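5-formaminoimidazole-4-carboxamide-1-(beta)-D-ribofuranosyl 5'-monophosphate synthetase (Methanocaldococcus jannaschii, PDB 2R7L) catalyses the ATP- and formate-dependent formylation of the purine intermediate AICAR to FAICAR without folates, as a homohexameric ATP-grasp ligase. Local coordinates at residues M339-R342 / I343-I347. Numbering follows the deposited sequence.
Sequences MGQR and IAREI
R342 reaches one helical turn forward to grip E346. Its CB lies against the next peptide, 3.2 Å from I343 N. CG, anti to the backbone N (chi1 -178°), is still 3.9 Å from that nitrogen. The chain then bends at chi2, its side chain packing on F212, and NE forms a salt bridge with E221. A turn about CD-NE (chi4 88°) brings the guanidinium round so that CZ faces E346 OE1. At the tip, NH1 and NH2 close end-on upon this single oxygen, each 2.8 Å from E346 OE1. That oxygen lies almost in the guanidinium plane, whereas both nitrogens approach from one face of the carboxylate, whose plane is turned 51° from the guanidinium. E346 OE2 is left to bond S214 OG. Arginine suits this buried place because its several N-H groups can serve two acids at once.

This i to i+4 salt bridge runs along the first turns of helix 339-353, which in this ATP-grasp enzyme packs against strand 205-214 and helix 29-38. The helix itself is held by backbone bonds such as I343 N to M339 O at 2.9 Å. M339 CG and I343 CD1 meet at 4.2 Å, apolar side chains suited to burial against P293. Q341 NE2 and R345 NH2 lie 3.3 Å apart, the amide and guanidinium planes steeply inclined; both supply N-H donors to E39 OE2, Q341 by a hydrogen bond and R345 by a salt bridge.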
# COMPACT_ATOMS: atom_id res chain seq x y z
N MET A 339 12.34 11.39 -8.16
CA MET A 339 12.44 12.17 -9.38
C MET A 339 12.40 11.27 -10.61
O MET A 339 11.74 11.58 -11.60
CB MET A 339 13.73 13.00 -9.38
CG MET A 339 13.87 13.89 -10.60
SD MET A 339 12.59 15.15 -10.71
CE MET A 339 13.19 16.40 -9.56
N GLY A 340 13.12 10.16 -10.56
CA GLY A 340 13.09 9.17 -11.64
C GLY A 340 11.68 8.71 -12.02
O GLY A 340 11.37 8.54 -13.22
N GLN A 341 10.82 8.50 -11.03
CA GLN A 341 9.44 8.07 -11.28
C GLN A 341 8.58 9.21 -11.82
O GLN A 341 7.66 8.97 -12.62
CB GLN A 341 8.77 7.48 -10.04
CG GLN A 341 7.39 6.89 -10.37
CD GLN A 341 6.71 6.22 -9.20
OE1 GLN A 341 7.20 6.22 -8.07
NE2 GLN A 341 5.54 5.62 -9.47
N ARG A 342 8.86 10.43 -11.37
CA ARG A 342 8.20 11.63 -11.87
C ARG A 342 8.52 11.89 -13.35
O ARG A 342 7.66 12.34 -14.11
CB ARG A 342 8.59 12.85 -11.04
CG ARG A 342 7.88 14.13 -11.47
CD ARG A 342 6.39 14.02 -11.28
NE ARG A 342 5.63 15.10 -11.90
CZ ARG A 342 5.21 15.09 -13.17
NH1 ARG A 342 5.49 14.06 -13.96
NH2 ARG A 342 4.51 16.12 -13.64
N ILE A 343 9.75 11.61 -13.74
CA ILE A 343 10.13 11.69 -15.15
C ILE A 343 9.34 10.66 -15.97
O ILE A 343 8.68 11.00 -16.95
CB ILE A 343 11.65 11.48 -15.33
CG1 ILE A 343 12.43 12.68 -14.79
CG2 ILE A 343 12.01 11.20 -16.79
CD1 ILE A 343 13.89 12.40 -14.51
N ALA A 344 9.38 9.40 -15.52
CA ALA A 344 8.69 8.29 -16.19
C ALA A 344 7.20 8.54 -16.37
O ALA A 344 6.62 8.22 -17.40
CB ALA A 344 8.90 7.01 -15.43
N ARG A 345 6.58 9.14 -15.35
CA ARG A 345 5.17 9.44 -15.39
C ARG A 345 4.85 10.47 -16.47
O ARG A 345 3.86 10.32 -17.19
CB ARG A 345 4.72 9.95 -14.02
CG ARG A 345 3.33 10.53 -14.02
CD ARG A 345 2.82 10.61 -12.61
NE ARG A 345 3.05 9.34 -11.93
CZ ARG A 345 3.03 9.19 -10.61
NH1 ARG A 345 2.80 10.22 -9.82
NH2 ARG A 345 3.26 7.99 -10.09
N GLU A 346 5.68 11.50 -16.58
CA GLU A 346 5.48 12.52 -17.61
C GLU A 346 5.58 11.85 -18.97
O GLU A 346 4.82 12.16 -19.88
CB GLU A 346 6.50 13.66 -17.48
CG GLU A 346 6.07 15.00 -18.15
CD GLU A 346 5.02 15.75 -17.35
OE1 GLU A 346 4.53 15.21 -16.33
OE2 GLU A 346 4.69 16.90 -17.73
N ILE A 347 6.51 10.91 -19.10
CA ILE A 347 6.63 10.16 -20.34
C ILE A 347 5.36 9.34 -20.59
O ILE A 347 4.78 9.39 -21.68
CB ILE A 347 7.89 9.29 -20.37
CG1 ILE A 347 9.15 10.19 -20.32
CG2 ILE A 347 7.92 8.44 -21.63
CD1 ILE A 347 10.48 9.43 -20.29